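Local coordinates for sensor protein CzcS (Pseudomonas aeruginosa, PDB 5GPO), which senses zinc as the membrane histidine kinase of a two-component system, inducing metal detoxification and antibiotic resistance, at the interface of chains A and B. Residues are numbered along the deposited sequence; one frame, centred on the assembly and turned at random. Chains: chain A/B, Sensor protein CzcS.

Contacts 1 and 2 are two stretches of one helix-on-sheet interface. The centres of their C-alpha atoms lie about 8 Å apart. In both, helix 7-25 of chain B lies on strands 51-57, 104-113 and 119-127 of chain A. A:Ile108 and A:Leu124 belong to both, each using different atoms or partners. Contact 2 takes the earlier part of the helix and contact 1 the later part. Contact 1 adds an arginine-to-carbonyl hydrogen bond at its edge, whereas contact 2 is apolar across the boundary. The two-fold symmetry repeats both with the chains exchanged, so each chain lends its helix to the other. Full-length CzcS may pair in the same way.

Contact 1: the interface of chains A and B. Residues chain A 53, 92, 108-112, 122, 124; chain B 17, 20-21, 24.
B:Leu17 is the plug of this contact, with 92 Å² of its surface hidden. Its CG is anti to the backbone N (chi1 -175°), which carries the branched end onto the sheet, where the two methyls find different neighbours. CD1 of B:Leu17 meets the methyl CE of A:Met112 at 3.5 Å. B:Leu17 and A:Val122 slide past each other in opposite directions, and the same CD1 touches A:Val122 CG1 at 3.7 Å. A:Ile108 crosses B:Leu17 obliquely, its CD1 3.7 Å from B:Leu17 CD2. A:Pro92, after a cis peptide bond, adds its CB beside the same B:Leu17 methyl.

A:Met112 is extended beyond CG and lies obliquely across the helix surface. Its SD rests 3.6 Å from B:Arg21 CA, while B:Leu24 CD1 touches the sulfur from farther along the helix.

B:Arg21 leaves the helix extended, then bends at chi3 (-60°). This brings its guanidinium to the backbone carbonyl of A:Ser111. NH1 donates to A:Ser111 O at 2.9 Å, from above the carbonyl plane, with 148° at the hydrogen. NH2 adds a weak bond, and a water also links it to that oxygen. A:Met112 CG sits over one guanidinium face, toward its rim.

Near the other margin, B:Ile20 and A:Leu53 meet tip to tip, CD1 to CD1 at 3.7 Å. The patch joins the later part of helix 7-25 to strands 51-57, 104-113 and 119-127.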
loop_
_atom_site.group_PDB
_atom_site.type_symbol
_atom_site.label_atom_id
_atom_site.label_comp_id
_atom_site.label_asym_id
_atom_site.label_seq_id
_atom_site.Cartn_x
_atom_site.Cartn_y
_atom_site.Cartn_z
ATOM N N LEU A 53 2.612 5.421 7.335
ATOM C CA LEU A 53 3.913 6.078 7.301
ATOM C C LEU A 53 3.774 7.518 7.770
ATOM O O LEU A 53 2.969 8.291 7.222
ATOM C CB LEU A 53 4.504 6.028 5.884
ATOM C CG LEU A 53 5.861 6.681 5.604
ATOM C CD1 LEU A 53 6.964 5.912 6.285
ATOM C CD2 LEU A 53 6.111 6.730 4.091
ATOM N N PRO A 92 17.574 1.053 13.264
ATOM C CA PRO A 92 16.188 1.456 13.438
ATOM C C PRO A 92 15.648 0.926 14.762
ATOM O O PRO A 92 16.037 -0.158 15.224
ATOM C CB PRO A 92 15.472 0.815 12.232
ATOM C CG PRO A 92 16.360 -0.312 11.832
ATOM C CD PRO A 92 17.753 0.161 12.106
ATOM N N ILE A 108 8.510 0.621 13.188
ATOM C CA ILE A 108 9.953 0.726 13.059
ATOM C C ILE A 108 10.260 2.167 12.698
ATOM O O ILE A 108 9.555 2.780 11.890
ATOM C CB ILE A 108 10.523 -0.276 12.027
ATOM C CG1 ILE A 108 12.033 -0.243 12.078
ATOM C CG2 ILE A 108 10.029 0.013 10.582
ATOM C CD1 ILE A 108 12.672 -1.238 11.147
ATOM N N GLY A 109 11.271 2.735 13.336
ATOM C CA GLY A 109 11.603 4.126 13.114
ATOM C C GLY A 109 13.078 4.331 12.880
ATOM O O GLY A 109 13.922 3.639 13.453
ATOM N N ALA A 110 13.389 5.314 12.021
ATOM C CA ALA A 110 14.778 5.702 11.798
ATOM C C ALA A 110 14.846 7.123 11.260
ATOM O O ALA A 110 13.900 7.631 10.660
ATOM C CB ALA A 110 15.485 4.756 10.818
ATOM N N SER A 111 16.001 7.753 11.460
ATOM C CA SER A 111 16.260 9.029 10.821
ATOM C C SER A 111 16.692 8.787 9.387
ATOM O O SER A 111 17.462 7.868 9.102
ATOM C CB SER A 111 17.348 9.802 11.580
ATOM O OG SER A 111 16.999 9.837 12.937
ATOM N N MET A 112 16.183 9.607 8.482
ATOM C CA MET A 112 16.684 9.632 7.124
ATOM C C MET A 112 17.064 11.068 6.777
ATOM O O MET A 112 16.710 12.026 7.480
ATOM C CB MET A 112 15.657 9.036 6.132
ATOM C CG MET A 112 15.101 7.695 6.638
ATOM S SD MET A 112 14.149 6.753 5.430
ATOM C CE MET A 112 14.014 5.192 6.322
ATOM N N VAL A 122 11.411 8.984 10.318
ATOM C CA VAL A 122 10.520 8.167 9.496
ATOM C C VAL A 122 9.989 7.035 10.361
ATOM O O VAL A 122 10.761 6.180 10.810
ATOM C CB VAL A 122 11.255 7.602 8.270
ATOM C CG1 VAL A 122 10.345 6.596 7.471
ATOM C CG2 VAL A 122 11.744 8.741 7.387
ATOM N N LEU A 124 7.334 3.923 10.455
ATOM C CA LEU A 124 6.521 3.037 9.613
ATOM C C LEU A 124 5.827 2.041 10.528
ATOM O O LEU A 124 6.498 1.302 11.251
ATOM C CB LEU A 124 7.379 2.302 8.585
ATOM C CG LEU A 124 6.660 1.190 7.822
ATOM C CD1 LEU A 124 5.545 1.744 6.957
ATOM C CD2 LEU A 124 7.695 0.400 7.031
ATOM N N LEU B 17 11.095 -0.505 5.517
ATOM C CA LEU B 17 11.723 0.759 5.880
ATOM C C LEU B 17 12.937 1.034 5.004
ATOM O O LEU B 17 13.187 2.177 4.612
ATOM C CB LEU B 17 12.129 0.745 7.352
ATOM C CG LEU B 17 12.686 2.080 7.851
ATOM C CD1 LEU B 17 11.580 3.111 7.815
ATOM C CD2 LEU B 17 13.221 1.917 9.290
ATOM N N ILE B 20 11.794 2.285 1.730
ATOM C CA ILE B 20 11.467 3.705 1.834
ATOM C C ILE B 20 12.732 4.554 1.814
ATOM O O ILE B 20 12.773 5.610 1.173
ATOM C CB ILE B 20 10.629 3.975 3.096
ATOM C CG1 ILE B 20 9.268 3.299 2.959
ATOM C CG2 ILE B 20 10.445 5.472 3.282
ATOM C CD1 ILE B 20 8.493 3.219 4.249
ATOM N N ARG B 21 13.775 4.128 2.535
ATOM C CA ARG B 21 15.039 4.865 2.501
ATOM C C ARG B 21 15.620 4.901 1.091
ATOM O O ARG B 21 16.184 5.919 0.670
ATOM C CB ARG B 21 16.047 4.251 3.483
ATOM C CG ARG B 21 17.408 4.957 3.496
ATOM C CD ARG B 21 18.419 4.293 4.453
ATOM N NE ARG B 21 17.979 4.282 5.847
ATOM C CZ ARG B 21 18.146 5.290 6.711
ATOM N NH1 ARG B 21 17.712 5.172 7.951
ATOM N NH2 ARG B 21 18.722 6.433 6.339
ATOM N N LEU B 24 14.044 7.664 -0.849
ATOM C CA LEU B 24 14.399 9.021 -0.445
ATOM C C LEU B 24 15.841 9.366 -0.777
ATOM O O LEU B 24 16.134 10.490 -1.200
ATOM C CB LEU B 24 14.186 9.203 1.062
ATOM C CG LEU B 24 12.824 9.628 1.617
ATOM C CD1 LEU B 24 12.880 9.704 3.128
ATOM C CD2 LEU B 24 12.385 10.972 1.043
HETATM O O HOH W 1 19.963 7.748 9.052
#

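Contact 2: the interface of chains A and B. Residues chain A 51, 108, 124, 126; chain B 13-14, 16, 48.
No polar atom is gripped across this contact; the count of bonds between the chains is zero. It is apolar helix-on-sheet packing in the sensor domain of a HAMP-containing histidine kinase. One face of helix 7-25 of chain B presses on the strands of chain A.

B:Leu13 points onto the sheet, with 42 Å² of its surface hidden. Its CG is anti to the backbone N, though turned well off straight (chi1 -156°). The forked end lies over strands 104-113 and 119-127. CD1 of B:Leu13 sits 3.7 Å from CB of A:Ser126, so the serine takes part through its methylene carbon. The same CD1 also meets A:Leu124 CD2 at 3.9 Å, where the two leucines cross obliquely. On the other side, A:Ile108 slides past B:Leu13 in the opposite direction. Its CG2 branch touches B:Leu13 CG at 3.8 Å, and B:Leu13 CD2 lies near the same CG2. The other branch of the isoleucine ends in CD1, which rests 3.6 Å from B:Gln14 CA. There it meets the backbone end of the glutamine at about a right angle.

B:Lys16 contributes its carbon chain. CB packs at 3.7 Å on A:Leu124 CD2, again roughly at a right angle, so this one methyl bridges B:Leu13 and B:Lys16. The lysine then runs extended toward A:Leu51 and bends only at its end (chi4 56°). Its CE lies 3.9 Å from A:Leu51 CD1. The leucine has CG anti to its carbonyl carbon (chi1 -62°) and crosses the lysine chain with both methyls toward it.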
loop_
_atom_site.group_PDB
_atom_site.type_symbol
_atom_site.label_atom_id
_atom_site.label_comp_id
_atom_site.label_asym_id
_atom_site.label_seq_id
_atom_site.Cartn_x
_atom_site.Cartn_y
_atom_site.Cartn_z
ATOM N N LEU A 51 -0.793 -0.571 6.626
ATOM C CA LEU A 51 0.504 0.085 6.729
ATOM C C LEU A 51 0.281 1.580 6.846
ATOM O O LEU A 51 -0.585 2.135 6.169
ATOM C CB LEU A 51 1.370 -0.188 5.494
ATOM C CG LEU A 51 1.787 -1.620 5.159
ATOM C CD1 LEU A 51 2.526 -1.640 3.832
ATOM C CD2 LEU A 51 2.681 -2.176 6.263
ATOM N N ILE A 108 8.510 0.621 13.188
ATOM C CA ILE A 108 9.953 0.726 13.059
ATOM C C ILE A 108 10.260 2.167 12.698
ATOM O O ILE A 108 9.555 2.780 11.890
ATOM C CB ILE A 108 10.523 -0.276 12.027
ATOM C CG1 ILE A 108 12.033 -0.243 12.078
ATOM C CG2 ILE A 108 10.029 0.013 10.582
ATOM C CD1 ILE A 108 12.672 -1.238 11.147
ATOM N N LEU A 124 7.334 3.923 10.455
ATOM C CA LEU A 124 6.521 3.037 9.613
ATOM C C LEU A 124 5.827 2.041 10.528
ATOM O O LEU A 124 6.498 1.302 11.251
ATOM C CB LEU A 124 7.379 2.302 8.585
ATOM C CG LEU A 124 6.660 1.190 7.822
ATOM C CD1 LEU A 124 5.545 1.744 6.957
ATOM C CD2 LEU A 124 7.695 0.400 7.031
ATOM N N SER A 126 2.705 -1.050 11.159
ATOM C CA SER A 126 2.041 -2.180 10.526
ATOM C C SER A 126 1.080 -2.804 11.526
ATOM O O SER A 126 1.422 -2.957 12.704
ATOM C CB SER A 126 3.058 -3.228 10.056
ATOM O OG SER A 126 2.406 -4.376 9.516
ATOM N N LEU B 13 9.363 -5.917 8.357
ATOM C CA LEU B 13 9.115 -4.481 8.440
ATOM C C LEU B 13 10.399 -3.687 8.215
ATOM O O LEU B 13 10.355 -2.601 7.623
ATOM C CB LEU B 13 8.460 -4.121 9.776
ATOM C CG LEU B 13 7.655 -2.819 9.775
ATOM C CD1 LEU B 13 6.534 -2.887 8.781
ATOM C CD2 LEU B 13 7.122 -2.523 11.181
ATOM N N GLN B 14 11.555 -4.235 8.602
ATOM C CA GLN B 14 12.802 -3.518 8.360
ATOM C C GLN B 14 13.102 -3.452 6.868
ATOM O O GLN B 14 13.605 -2.440 6.365
ATOM C CB GLN B 14 13.951 -4.174 9.134
ATOM C CG GLN B 14 15.279 -3.426 9.000
ATOM C CD GLN B 14 16.298 -3.865 10.031
ATOM O OE1 GLN B 14 16.036 -4.766 10.832
ATOM N NE2 GLN B 14 17.475 -3.238 10.011
ATOM N N LYS B 16 10.891 -3.134 4.546
ATOM C CA LYS B 16 10.055 -2.077 3.976
ATOM C C LYS B 16 10.629 -0.703 4.282
ATOM O O LYS B 16 10.638 0.185 3.418
ATOM C CB LYS B 16 8.619 -2.158 4.507
ATOM C CG LYS B 16 7.778 -3.302 3.972
ATOM C CD LYS B 16 6.326 -3.183 4.450
ATOM C CE LYS B 16 5.454 -4.203 3.754
ATOM N NZ LYS B 16 5.956 -5.598 3.950
ATOM N N HIS B 48 5.122 -1.835 -2.064
ATOM C CA HIS B 48 5.460 -2.978 -1.229
ATOM C C HIS B 48 4.372 -3.237 -0.193
ATOM O O HIS B 48 4.623 -3.833 0.858
ATOM C CB HIS B 48 6.846 -2.777 -0.610
ATOM C CG HIS B 48 7.906 -2.516 -1.644
ATOM N ND1 HIS B 48 8.525 -3.530 -2.346
ATOM C CD2 HIS B 48 8.394 -1.357 -2.147
ATOM C CE1 HIS B 48 9.379 -3.006 -3.208
ATOM N NE2 HIS B 48 9.316 -1.690 -3.110
#